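Local coordinates for protein angiogenin-1 (Salmo salar, PDB 7BFK) that probably cleaves RNA as a secreted endonuclease of the pancreatic ribonuclease family, at residues A[45-50]-A[74-79]. Residues are numbered along the deposited sequence; the frame is centred on the assembly and turned at random.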
ATOM      1  N   THR A  45       3.442  -0.238   2.735  1.00 23.83           N
ATOM      2  CA  THR A  45       3.851  -1.223   1.716  1.00 24.70           C
ATOM      3  C   THR A  45       3.421  -0.721   0.323  1.00 24.73           C
ATOM      4  O   THR A  45       2.214  -0.403   0.128  1.00 25.73           O
ATOM      5  CB  THR A  45       3.287  -2.604   2.056  1.00 23.35           C
ATOM      6  OG1 THR A  45       3.575  -2.899   3.431  1.00 24.82           O
ATOM      7  CG2 THR A  45       3.813  -3.684   1.149  1.00 23.64           C
ATOM      8  N   PHE A  46       4.369  -0.705  -0.596  1.00 23.25           N
ATOM      9  CA  PHE A  46       4.208  -0.319  -2.019  1.00 25.60           C
ATOM     10  C   PHE A  46       4.297  -1.566  -2.897  1.00 25.30           C
ATOM     11  O   PHE A  46       5.202  -2.378  -2.700  1.00 25.70           O
ATOM     12  CB  PHE A  46       5.279   0.703  -2.412  1.00 30.25           C
ATOM     13  CG  PHE A  46       5.249   1.975  -1.607  1.00 28.47           C
ATOM     14  CD1 PHE A  46       5.961   2.074  -0.422  1.00 29.95           C
ATOM     15  CD2 PHE A  46       4.507   3.073  -2.028  1.00 32.50           C
ATOM     16  CE1 PHE A  46       5.936   3.244   0.323  1.00 32.42           C
ATOM     17  CE2 PHE A  46       4.471   4.237  -1.275  1.00 31.58           C
ATOM     18  CZ  PHE A  46       5.183   4.316  -0.097  1.00 31.67           C
ATOM     19  N   ILE A  47       3.347  -1.714  -3.823  1.00 24.86           N
ATOM     20  CA  ILE A  47       3.305  -2.824  -4.814  1.00 24.99           C
ATOM     21  C   ILE A  47       3.955  -2.335  -6.114  1.00 25.58           C
ATOM     22  O   ILE A  47       3.545  -1.288  -6.632  1.00 25.46           O
ATOM     23  CB  ILE A  47       1.869  -3.302  -5.057  1.00 25.33           C
ATOM     24  CG1 ILE A  47       1.145  -3.640  -3.751  1.00 24.65           C
ATOM     25  CG2 ILE A  47       1.867  -4.483  -6.010  1.00 27.36           C
ATOM     26  CD1 ILE A  47      -0.336  -3.753  -3.920  1.00 25.06           C
ATOM     27  N   LEU A  48       4.909  -3.086  -6.639  1.00 27.07           N
ATOM     28  CA  LEU A  48       5.590  -2.734  -7.912  1.00 31.67           C
ATOM     29  C   LEU A  48       4.830  -3.395  -9.059  1.00 31.96           C
ATOM     30  O   LEU A  48       5.259  -4.446  -9.507  1.00 31.68           O
ATOM     31  CB  LEU A  48       7.057  -3.177  -7.848  1.00 34.24           C
ATOM     32  CG  LEU A  48       7.989  -2.246  -7.067  1.00 36.35           C
ATOM     33  CD1 LEU A  48       7.589  -2.132  -5.609  1.00 37.16           C
ATOM     34  CD2 LEU A  48       9.450  -2.689  -7.174  1.00 42.41           C
ATOM     35  N   ALA A  49       3.743  -2.770  -9.508  1.00 27.51           N
ATOM     36  CA  ALA A  49       2.840  -3.309 -10.536  1.00 33.68           C
ATOM     37  C   ALA A  49       2.004  -2.181 -11.139  1.00 33.57           C
ATOM     38  O   ALA A  49       2.044  -1.052 -10.616  1.00 32.92           O
ATOM     39  CB  ALA A  49       1.958  -4.368  -9.910  1.00 38.89           C
ATOM     40  N   ASN A  50       1.291  -2.476 -12.218  1.00 36.75           N
ATOM     41  CA  ASN A  50       0.389  -1.491 -12.852  1.00 37.23           C
ATOM     42  C   ASN A  50      -0.970  -1.648 -12.177  1.00 34.91           C
ATOM     43  O   ASN A  50      -1.291  -2.704 -11.638  1.00 32.51           O
ATOM     44  CB  ASN A  50       0.411  -1.589 -14.380  1.00 44.24           C
ATOM     45  CG  ASN A  50      -0.547  -2.592 -14.989  1.00 57.83           C
ATOM     46  OD1 ASN A  50      -1.260  -3.305 -14.292  1.00 67.29           O
ATOM     47  ND2 ASN A  50      -0.575  -2.641 -16.315  1.00 70.70           N
ATOM     48  N   LYS A  74      -1.302 -14.428  -7.154  1.00 33.54           N
ATOM     49  CA  LYS A  74       0.109 -14.366  -7.595  1.00 34.72           C
ATOM     50  C   LYS A  74       0.868 -13.442  -6.657  1.00 32.67           C
ATOM     51  O   LYS A  74       0.302 -12.507  -6.098  1.00 32.39           O
ATOM     52  CB  LYS A  74       0.205 -13.957  -9.067  1.00 42.71           C
ATOM     53  CG  LYS A  74      -0.440 -14.953 -10.024  1.00 47.73           C
ATOM     54  CD  LYS A  74      -0.147 -14.702 -11.481  1.00 59.70           C
ATOM     55  CE  LYS A  74       1.267 -15.070 -11.879  1.00 67.14           C
ATOM     56  NZ  LYS A  74       1.492 -16.536 -11.834  1.00 71.10           N
ATOM     57  N   PRO A  75       2.161 -13.708  -6.434  1.00 32.00           N
ATOM     58  CA  PRO A  75       2.993 -12.832  -5.626  1.00 31.00           C
ATOM     59  C   PRO A  75       3.374 -11.571  -6.415  1.00 29.90           C
ATOM     60  O   PRO A  75       3.413 -11.619  -7.636  1.00 28.72           O
ATOM     61  CB  PRO A  75       4.218 -13.697  -5.334  1.00 31.27           C
ATOM     62  CG  PRO A  75       4.331 -14.567  -6.561  1.00 31.89           C
ATOM     63  CD  PRO A  75       2.904 -14.870  -6.963  1.00 33.11           C
ATOM     64  N   PHE A  76       3.640 -10.486  -5.698  1.00 26.77           N
ATOM     65  CA  PHE A  76       4.066  -9.181  -6.231  1.00 28.27           C
ATOM     66  C   PHE A  76       5.421  -8.806  -5.624  1.00 29.62           C
ATOM     67  O   PHE A  76       5.731  -9.257  -4.496  1.00 29.89           O
ATOM     68  CB  PHE A  76       3.038  -8.090  -5.874  1.00 25.86           C
ATOM     69  CG  PHE A  76       1.752  -8.143  -6.646  1.00 27.97           C
ATOM     70  CD1 PHE A  76       0.713  -8.966  -6.244  1.00 28.60           C
ATOM     71  CD2 PHE A  76       1.588  -7.395  -7.806  1.00 31.35           C
ATOM     72  CE1 PHE A  76      -0.465  -9.015  -6.971  1.00 30.91           C
ATOM     73  CE2 PHE A  76       0.401  -7.450  -8.528  1.00 31.64           C
ATOM     74  CZ  PHE A  76      -0.616  -8.264  -8.111  1.00 31.67           C
ATOM     75  N   SER A  77       6.243  -8.060  -6.362  1.00 27.54           N
ATOM     76  CA  SER A  77       7.420  -7.377  -5.793  1.00 29.90           C
ATOM     77  C   SER A  77       6.874  -6.236  -4.952  1.00 28.82           C
ATOM     78  O   SER A  77       6.019  -5.493  -5.469  1.00 27.35           O
ATOM     79  CB  SER A  77       8.377  -6.837  -6.818  1.00 35.19           C
ATOM     80  OG  SER A  77       9.130  -7.875  -7.379  1.00 38.14           O
ATOM     81  N   VAL A  78       7.324  -6.125  -3.712  1.00 26.60           N
ATOM     82  CA  VAL A  78       6.873  -5.034  -2.813  1.00 24.43           C
ATOM     83  C   VAL A  78       8.096  -4.383  -2.188  1.00 26.31           C
ATOM     84  O   VAL A  78       9.177  -5.009  -2.123  1.00 26.36           O
ATOM     85  CB  VAL A  78       5.886  -5.536  -1.735  1.00 24.32           C
ATOM     86  CG1 VAL A  78       4.634  -6.138  -2.353  1.00 25.88           C
ATOM     87  CG2 VAL A  78       6.536  -6.523  -0.781  1.00 25.27           C
ATOM     88  N   VAL A  79       7.912  -3.142  -1.783  1.00 26.87           N
ATOM     89  CA  VAL A  79       8.870  -2.361  -0.972  1.00 29.99           C
ATOM     90  C   VAL A  79       8.108  -1.982   0.293  1.00 27.96           C
ATOM     91  O   VAL A  79       7.004  -1.419   0.166  1.00 27.99           O
ATOM     92  CB  VAL A  79       9.418  -1.128  -1.710  1.00 32.17           C
ATOM     93  CG1 VAL A  79      10.107  -0.183  -0.738  1.00 33.81           C
ATOM     94  CG2 VAL A  79      10.360  -1.527  -2.855  1.00 33.41           C
TER
HETATM   95  O   HOH W   1       5.134  -7.208  -8.882  1.00 34.11           O
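Phe46 and Val79 form an antiparallel hydrogen-bonded pair joining two strands of the ribonuclease sheet. Phe46 N gives a nearly straight bond to Val79 O at 2.8 Å (N-H...O 177°), and Val79 N returns one to Phe46 O at 3.0 Å. Val78 CA-H adds a weaker CA-H...O contact to the same Phe46 oxygen. The Phe46 ring turns an edge to Val79 O, which lies in the ring plane. One pair further on, Ile47 faces Val78 without mutual backbone bonds; beyond it Leu48 N reaches Ser77 O at 2.9 Å, the donor tilted 21° from the carbonyl plane. From there the backbones diverge, and a water bridges the gap, donating to Leu48 O and accepting from Ser77 N.

Side chains close the contact on both faces of the sheet. On the one carrying Phe46, Leu48 CD1 rests on Val79 CG2 at 4.0 Å. On the Ile47 face, Phe76 carries the packing: with CG1 beside the backbone N (chi1 -52°), Ile47 CG2 lies anti to that N and meets the ring obliquely, 3.4 Å from Phe76 CD2, while Ala49 CB touches the ring edge at 3.7 Å from the same CD2. An alanine in place of Phe76 would probably open a gap beside the Ile47 CG2 methyl and leave Ala49 CB without its aromatic neighbour.

The Thr45 hydroxyl is held by Asp120, and the Thr45 carbonyl accepts a hydrogen bond from His14 ND1. In pancreatic ribonucleases an equivalent histidine and threonine line the active-site cleft, so this part of the sheet probably borders it. Asn50 caps helix 51-55 through Gln53 N, and this helix packs on Ile47 and Phe76 through Val54 and Gln53. Strand 76-85 thus lies between strand 43-47 and the long strand 93-108, to which it pairs antiparallel through Phe76 with Lys101 and Val78 with Ala99.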